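Side-chain contacts in aminomethyltransferase (Bartonella henselae, PDB 3GIR), which belongs to the glycine cleavage T-protein family and joins a folate-binding-type domain to a C-terminal barrel domain: residues P37-H42 against G54-L59; T133-A136 against F140-V143; L142-N145 against A151-A154. One frame throughout, in Å; residues are numbered along the deposited sequence.

Contact 1 (P37-H42 against G54-L59); sequences PLYELH and GWRMPL
His42 turns one face of its imidazole onto the pyrrolidine ring of Pro58, and this is the tight end of the contact. CG of Pro58 stands almost over the middle of the His42 ring, 3.9 Å from its centroid and 13° off the normal, a CH-pi contact in which a ring corner, not a ring face, does the touching. The distances from Pro58 CG to His42 CG and ND1 are matched at 3.9 Å, as expected of a carbon set near the ring centre. A first torsion of -58° keeps the imidazole beside its own backbone N and carries it from the helix to the proline. The ring has a second hold: NE2 is hydrogen-bonded to Asp80 OD2, and the Trp245 ring also meets it, at an intermediate angle between the planes. Both residues are buried.

The other end is looser and partly exposed. There the aliphatic part of Arg56 passes Tyr39, with Arg56 CD 4.2 Å from Tyr39 CE1, and the guanidinium stands 83° from the phenol plane. Phe49, from strand 48-52, touches Tyr39, His42 and Arg56 alike. The arrangement is that of a short helix, 39-44, lying on the face of a three-stranded mixed sheet that carries Arg56 and Pro58 of its central strand, 55-60.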
loop_
_atom_site.group_PDB
_atom_site.type_symbol
_atom_site.label_atom_id
_atom_site.label_comp_id
_atom_site.label_asym_id
_atom_site.label_seq_id
_atom_site.Cartn_x
_atom_site.Cartn_y
_atom_site.Cartn_z
ATOM N N PRO A 37 -3.603 1.329 19.438
ATOM C CA PRO A 37 -2.958 0.914 20.717
ATOM C C PRO A 37 -1.911 1.829 21.286
ATOM O O PRO A 37 -1.855 2.038 22.509
ATOM C CB PRO A 37 -2.345 -0.444 20.313
ATOM C CG PRO A 37 -3.233 -0.983 19.263
ATOM C CD PRO A 37 -3.620 0.248 18.451
ATOM N N LEU A 38 -1.062 2.431 20.445
ATOM C CA LEU A 38 -0.019 3.357 20.864
ATOM C C LEU A 38 -0.431 4.857 20.834
ATOM O O LEU A 38 0.421 5.726 20.810
ATOM C CB LEU A 38 1.195 3.145 19.995
ATOM C CG LEU A 38 1.788 1.737 20.034
ATOM C CD1 LEU A 38 3.022 1.695 19.117
ATOM C CD2 LEU A 38 2.139 1.294 21.500
ATOM N N TYR A 39 -1.752 5.113 20.885
ATOM C CA TYR A 39 -2.269 6.485 20.855
ATOM C C TYR A 39 -1.536 7.399 21.812
ATOM O O TYR A 39 -1.138 8.507 21.445
ATOM C CB TYR A 39 -3.761 6.522 21.171
ATOM C CG TYR A 39 -4.289 7.930 21.360
ATOM C CD1 TYR A 39 -4.591 8.708 20.268
ATOM C CD2 TYR A 39 -4.399 8.487 22.629
ATOM C CE1 TYR A 39 -5.096 10.014 20.392
ATOM C CE2 TYR A 39 -4.871 9.834 22.783
ATOM C CZ TYR A 39 -5.214 10.559 21.635
ATOM O OH TYR A 39 -5.661 11.837 21.723
ATOM N N GLU A 40 -1.295 6.922 23.059
ATOM C CA GLU A 40 -0.615 7.805 24.014
ATOM C C GLU A 40 0.802 8.257 23.610
ATOM O O GLU A 40 1.230 9.393 23.913
ATOM C CB GLU A 40 -0.551 7.131 25.405
ATOM C CG GLU A 40 -1.874 7.092 26.093
ATOM C CD GLU A 40 -1.785 6.329 27.456
ATOM O OE1 GLU A 40 -0.653 6.225 28.030
ATOM O OE2 GLU A 40 -2.832 5.825 27.937
ATOM N N LEU A 41 1.574 7.397 22.912
ATOM C CA LEU A 41 2.844 7.788 22.373
ATOM C C LEU A 41 2.697 8.920 21.360
ATOM O O LEU A 41 3.556 9.828 21.308
ATOM C CB LEU A 41 3.631 6.621 21.713
ATOM C CG LEU A 41 4.135 5.478 22.564
ATOM C CD1 LEU A 41 5.029 4.501 21.747
ATOM C CD2 LEU A 41 4.897 6.089 23.783
ATOM N N HIS A 42 1.667 8.832 20.552
ATOM C CA HIS A 42 1.435 9.856 19.546
ATOM C C HIS A 42 1.045 11.164 20.217
ATOM O O HIS A 42 1.551 12.222 19.796
ATOM C CB HIS A 42 0.414 9.407 18.493
ATOM C CG HIS A 42 0.843 8.161 17.816
ATOM N ND1 HIS A 42 2.022 8.101 17.105
ATOM C CD2 HIS A 42 0.308 6.913 17.794
ATOM C CE1 HIS A 42 2.170 6.878 16.620
ATOM N NE2 HIS A 42 1.179 6.117 17.064
ATOM N N GLY A 54 -11.691 5.045 9.251
ATOM C CA GLY A 54 -12.358 4.759 10.500
ATOM C C GLY A 54 -11.561 4.788 11.791
ATOM O O GLY A 54 -12.100 4.484 12.865
ATOM N N TRP A 55 -10.278 5.186 11.665
ATOM C CA TRP A 55 -9.369 5.330 12.752
ATOM C C TRP A 55 -8.966 6.768 12.996
ATOM O O TRP A 55 -8.912 7.536 12.073
ATOM C CB TRP A 55 -8.037 4.589 12.453
ATOM C CG TRP A 55 -8.223 3.062 12.399
ATOM C CD1 TRP A 55 -8.762 2.373 11.412
ATOM C CD2 TRP A 55 -7.808 2.120 13.394
ATOM N NE1 TRP A 55 -8.733 1.003 11.703
ATOM C CE2 TRP A 55 -8.165 0.838 12.927
ATOM C CE3 TRP A 55 -7.171 2.235 14.615
ATOM C CZ2 TRP A 55 -7.842 -0.347 13.640
ATOM C CZ3 TRP A 55 -6.864 1.077 15.338
ATOM C CH2 TRP A 55 -7.219 -0.189 14.840
ATOM N N ARG A 56 -8.671 7.084 14.242
ATOM C CA ARG A 56 -8.059 8.366 14.621
ATOM C C ARG A 56 -6.512 8.198 14.464
ATOM O O ARG A 56 -5.837 7.520 15.271
ATOM C CB ARG A 56 -8.451 8.847 16.016
ATOM C CG ARG A 56 -7.690 10.133 16.434
ATOM C CD ARG A 56 -8.189 10.805 17.706
ATOM N NE ARG A 56 -9.500 11.327 17.503
ATOM C CZ ARG A 56 -10.648 10.745 17.830
ATOM N NH1 ARG A 56 -10.672 9.568 18.463
ATOM N NH2 ARG A 56 -11.796 11.356 17.532
ATOM N N MET A 57 -5.976 8.847 13.461
ATOM C CA MET A 57 -4.550 8.633 13.080
ATOM C C MET A 57 -3.734 9.895 13.232
ATOM O O MET A 57 -4.283 10.995 13.006
ATOM C CB MET A 57 -4.442 8.136 11.640
ATOM C CG MET A 57 -5.108 6.817 11.350
ATOM S SD MET A 57 -4.369 5.452 12.251
ATOM C CE MET A 57 -2.826 5.211 11.296
ATOM N N PRO A 58 -2.450 9.775 13.511
ATOM C CA PRO A 58 -1.605 10.960 13.535
ATOM C C PRO A 58 -1.341 11.402 12.107
ATOM O O PRO A 58 -0.688 10.693 11.315
ATOM C CB PRO A 58 -0.343 10.462 14.302
ATOM C CG PRO A 58 -0.353 8.950 14.138
ATOM C CD PRO A 58 -1.736 8.561 13.956
ATOM N N LEU A 59 -1.859 12.572 11.731
ATOM C CA LEU A 59 -1.610 13.102 10.364
ATOM C C LEU A 59 -0.244 13.750 10.213
ATOM O O LEU A 59 0.379 13.672 9.147
ATOM C CB LEU A 59 -2.673 14.157 9.985
ATOM C CG LEU A 59 -4.109 13.644 10.089
ATOM C CD1 LEU A 59 -5.101 14.750 9.574
ATOM C CD2 LEU A 59 -4.379 12.280 9.374
#

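Contact 2 (T133-A136 against F140-V143); sequences TRLA and FMLV
Arg134 crosses one face of the Phe140 ring at a slant, over its CE1 and CZ side, the two residues forming a non-hydrogen-bonded pair of an antiparallel hairpin. From CB to NE the arginine stays close to the phenyl group: CG sits 4.0 Å from the ring centroid, 27° off its normal, in a CH-pi contact, and NE comes to 3.5 Å from Phe140 CZ. The guanidinium is nearly parallel to the ring, their planes 19° apart, with Phe140 CZ over one of its faces, although just the inner part of the group reaches the ring's rim. An extended chain, starting with CG anti to the backbone N (chi1 -172°), carries the side chain across the ring.

Carbonyl groups fix the arginine's polar end. NE gives a hydrogen bond of 3.1 Å to Ala136 O, approaching from above the carbonyl plane, while NH2 binds Glu137 O and NH1 binds Leu109 O and Ala107 O. The buried head is thus tied to the hairpin turn and to the chain ahead of strand 114-120.

The other face carries Thr133, paired with Met141 through two backbone bonds, Thr133 N to Met141 O at 2.8 Å and Met141 N to Thr133 O at 2.9 Å. Met141, bent at both outer torsions, meets Leu135 with its methyl, CE to CD1 3.9 Å. Thr133 OG1 shares a hydrogen bond with Ser114 OG and another with a water that donates only weakly to Met141 O.

Helix 94-101 packs under the Arg134 and Phe140 face through Val95, with Ala94 and Leu98 also on Phe140, while Phe209 of strand 209-211 lies against Thr133, Leu135 and Met141 on the other.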
loop_
_atom_site.group_PDB
_atom_site.type_symbol
_atom_site.label_atom_id
_atom_site.label_comp_id
_atom_site.label_asym_id
_atom_site.label_seq_id
_atom_site.Cartn_x
_atom_site.Cartn_y
_atom_site.Cartn_z
ATOM N N THR A 133 2.370 -13.497 2.353
ATOM C CA THR A 133 3.705 -14.056 2.696
ATOM C C THR A 133 3.542 -15.457 3.150
ATOM O O THR A 133 2.622 -15.747 3.899
ATOM C CB THR A 133 4.340 -13.234 3.845
ATOM O OG1 THR A 133 4.435 -11.868 3.412
ATOM C CG2 THR A 133 5.770 -13.731 4.136
ATOM N N ARG A 134 4.339 -16.364 2.599
ATOM C CA ARG A 134 4.344 -17.741 3.068
ATOM C C ARG A 134 5.288 -17.871 4.233
ATOM O O ARG A 134 6.442 -17.395 4.154
ATOM C CB ARG A 134 4.750 -18.677 1.956
ATOM C CG ARG A 134 4.599 -20.122 2.320
ATOM C CD ARG A 134 4.798 -20.997 1.143
ATOM N NE ARG A 134 4.199 -22.322 1.396
ATOM C CZ ARG A 134 4.095 -23.226 0.409
ATOM N NH1 ARG A 134 4.592 -22.967 -0.787
ATOM N NH2 ARG A 134 3.519 -24.398 0.656
ATOM N N LEU A 135 4.787 -18.447 5.304
ATOM C CA LEU A 135 5.559 -18.596 6.555
ATOM C C LEU A 135 6.010 -20.027 6.821
ATOM O O LEU A 135 7.049 -20.218 7.456
ATOM C CB LEU A 135 4.772 -18.072 7.735
ATOM C CG LEU A 135 4.631 -16.532 7.764
ATOM C CD1 LEU A 135 3.710 -16.177 8.956
ATOM C CD2 LEU A 135 6.034 -15.893 7.789
ATOM N N ALA A 136 5.285 -20.980 6.236
ATOM C CA ALA A 136 5.564 -22.416 6.428
ATOM C C ALA A 136 4.838 -23.176 5.319
ATOM O O ALA A 136 4.147 -22.600 4.484
ATOM C CB ALA A 136 5.127 -22.892 7.805
ATOM N N PHE A 140 0.361 -19.056 6.140
ATOM C CA PHE A 140 0.583 -17.812 5.365
ATOM C C PHE A 140 0.052 -16.622 6.143
ATOM O O PHE A 140 -0.736 -16.772 7.053
ATOM C CB PHE A 140 -0.199 -17.859 4.030
ATOM C CG PHE A 140 0.268 -18.923 3.044
ATOM C CD1 PHE A 140 0.939 -18.579 1.910
ATOM C CD2 PHE A 140 -0.099 -20.269 3.262
ATOM C CE1 PHE A 140 1.303 -19.533 1.006
ATOM C CE2 PHE A 140 0.287 -21.245 2.382
ATOM C CZ PHE A 140 0.976 -20.886 1.248
ATOM N N MET A 141 0.487 -15.440 5.770
ATOM C CA MET A 141 0.025 -14.196 6.394
ATOM C C MET A 141 -0.420 -13.294 5.231
ATOM O O MET A 141 0.185 -13.239 4.162
ATOM C CB MET A 141 1.158 -13.456 7.166
ATOM C CG MET A 141 0.730 -12.322 7.995
ATOM S SD MET A 141 -0.195 -12.929 9.453
ATOM C CE MET A 141 1.161 -13.597 10.494
ATOM N N LEU A 142 -1.528 -12.620 5.466
ATOM C CA LEU A 142 -2.018 -11.538 4.599
ATOM C C LEU A 142 -2.009 -10.250 5.401
ATOM O O LEU A 142 -2.390 -10.213 6.598
ATOM C CB LEU A 142 -3.464 -11.818 4.130
ATOM C CG LEU A 142 -3.644 -12.878 3.057
ATOM C CD1 LEU A 142 -5.116 -13.456 2.953
ATOM C CD2 LEU A 142 -3.173 -12.326 1.708
ATOM N N VAL A 143 -1.634 -9.155 4.753
ATOM C CA VAL A 143 -1.844 -7.822 5.353
ATOM C C VAL A 143 -2.855 -7.055 4.524
ATOM O O VAL A 143 -2.621 -6.868 3.324
ATOM C CB VAL A 143 -0.482 -7.075 5.432
ATOM C CG1 VAL A 143 -0.681 -5.685 6.082
ATOM C CG2 VAL A 143 0.568 -7.829 6.306
HETATM O O HOH W 1 2.197 -10.424 4.240
#

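Contact 3 (L142-N145 against A151-A154); sequences LVAN and ADFA
Ala144 presents its methyl to the carboxylate of Asp152, with CB 3.3 Å from OD2, a close approach of an apolar carbon to an oxygen. Only OD2 of the carboxylate comes within 4.2 Å of the strand; Ala144 CA is 4.1 Å from it. Asp152 reaches over from the first turn of helix 149-159. Its CG is turned beside its backbone N (chi1 -68°), which extends the carboxylate from the helix toward the strand, across a spacing of 7.3 Å between the CA atoms of Ala144 and Asp152.

The two segments flank the opening of a beta-alpha-beta crossover. Strand 139-144 leads into helix 149-159, which returns the chain to strand 166-169; the two strands run parallel with strand 85-90 between them. Phe153, one position on from Asp152, turns instead to Val167 and Ala169 of the returning strand, and Leu130 of strand 126-136 touches both Ala144 and Asp152.

Asp152 OD2 also lies near a second carboxylate, that of Asp128, whose OD2 accepts a hydrogen bond from the backbone N of Asn145. This same amide N is 4.4 Å from Asp152 OD2, too far for a bond. Asp128 thereby ties the strand's end to its neighbour in the sheet, strand 126-136, and the methyl of Ala144 touches Asp128 as well. On the reverse face of the strand Val143 packs against Leu86.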
loop_
_atom_site.group_PDB
_atom_site.type_symbol
_atom_site.label_atom_id
_atom_site.label_comp_id
_atom_site.label_asym_id
_atom_site.label_seq_id
_atom_site.Cartn_x
_atom_site.Cartn_y
_atom_site.Cartn_z
ATOM N N LEU A 142 -1.528 -12.620 5.466
ATOM C CA LEU A 142 -2.018 -11.538 4.599
ATOM C C LEU A 142 -2.009 -10.250 5.401
ATOM O O LEU A 142 -2.390 -10.213 6.598
ATOM C CB LEU A 142 -3.464 -11.818 4.130
ATOM C CG LEU A 142 -3.644 -12.878 3.057
ATOM C CD1 LEU A 142 -5.116 -13.456 2.953
ATOM C CD2 LEU A 142 -3.173 -12.326 1.708
ATOM N N VAL A 143 -1.634 -9.155 4.753
ATOM C CA VAL A 143 -1.844 -7.822 5.353
ATOM C C VAL A 143 -2.855 -7.055 4.524
ATOM O O VAL A 143 -2.621 -6.868 3.324
ATOM C CB VAL A 143 -0.482 -7.075 5.432
ATOM C CG1 VAL A 143 -0.681 -5.685 6.082
ATOM C CG2 VAL A 143 0.568 -7.829 6.306
ATOM N N ALA A 144 -3.932 -6.623 5.189
ATOM C CA ALA A 144 -5.119 -5.984 4.593
ATOM C C ALA A 144 -5.129 -4.525 4.935
ATOM O O ALA A 144 -4.694 -4.130 6.026
ATOM C CB ALA A 144 -6.395 -6.626 5.143
ATOM N N ASN A 145 -5.694 -3.713 4.055
ATOM C CA ASN A 145 -5.845 -2.303 4.389
ATOM C C ASN A 145 -6.847 -2.015 5.453
ATOM O O ASN A 145 -7.868 -2.698 5.559
ATOM C CB ASN A 145 -6.278 -1.575 3.091
ATOM C CG ASN A 145 -5.176 -1.367 2.161
ATOM O OD1 ASN A 145 -5.116 -2.017 1.046
ATOM N ND2 ASN A 145 -4.234 -0.511 2.560
ATOM N N ALA A 151 -14.392 -6.343 5.857
ATOM C CA ALA A 151 -14.926 -6.933 4.587
ATOM C C ALA A 151 -14.024 -7.972 3.980
ATOM O O ALA A 151 -14.521 -8.993 3.507
ATOM C CB ALA A 151 -15.149 -5.850 3.522
ATOM N N ASP A 152 -12.709 -7.748 3.981
ATOM C CA ASP A 152 -11.752 -8.730 3.447
ATOM C C ASP A 152 -11.871 -10.008 4.264
ATOM O O ASP A 152 -11.930 -11.079 3.688
ATOM C CB ASP A 152 -10.287 -8.300 3.540
ATOM C CG ASP A 152 -9.919 -7.162 2.655
ATOM O OD1 ASP A 152 -10.698 -6.729 1.785
ATOM O OD2 ASP A 152 -8.749 -6.661 2.869
ATOM N N PHE A 153 -11.849 -9.923 5.591
ATOM C CA PHE A 153 -11.962 -11.096 6.436
ATOM C C PHE A 153 -13.268 -11.860 6.148
ATOM O O PHE A 153 -13.241 -13.072 5.937
ATOM C CB PHE A 153 -11.876 -10.754 7.902
ATOM C CG PHE A 153 -11.965 -11.984 8.804
ATOM C CD1 PHE A 153 -10.849 -12.795 9.003
ATOM C CD2 PHE A 153 -13.147 -12.311 9.382
ATOM C CE1 PHE A 153 -10.960 -13.915 9.824
ATOM C CE2 PHE A 153 -13.247 -13.443 10.180
ATOM C CZ PHE A 153 -12.159 -14.199 10.389
ATOM N N ALA A 154 -14.380 -11.146 6.031
ATOM C CA ALA A 154 -15.662 -11.831 5.783
ATOM C C ALA A 154 -15.656 -12.565 4.436
ATOM O O ALA A 154 -16.117 -13.704 4.342
ATOM C CB ALA A 154 -16.786 -10.851 5.896
#

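In the fold
Contacts 2 and 3 share Leu142 and Val143 on strand 139-144, and their centres are about 13 Å apart. The strand pairs with 126-136 in contact 2 and meets helix 149-159 in contact 3; Phe140 and Ala144 point to the same face, so helices 94-101 and 149-159 are received on one side of the five-stranded sheet. Contact 1 belongs to a separate, three-stranded sheet, with its centre about 26 Å from that of contact 2 and about 20 Å from that of contact 3; nearest atoms are about 12 and 7 Å apart. The sodium ion, at Leu238, Asp240 and Val243, lies about 13 Å from the His42 side chain.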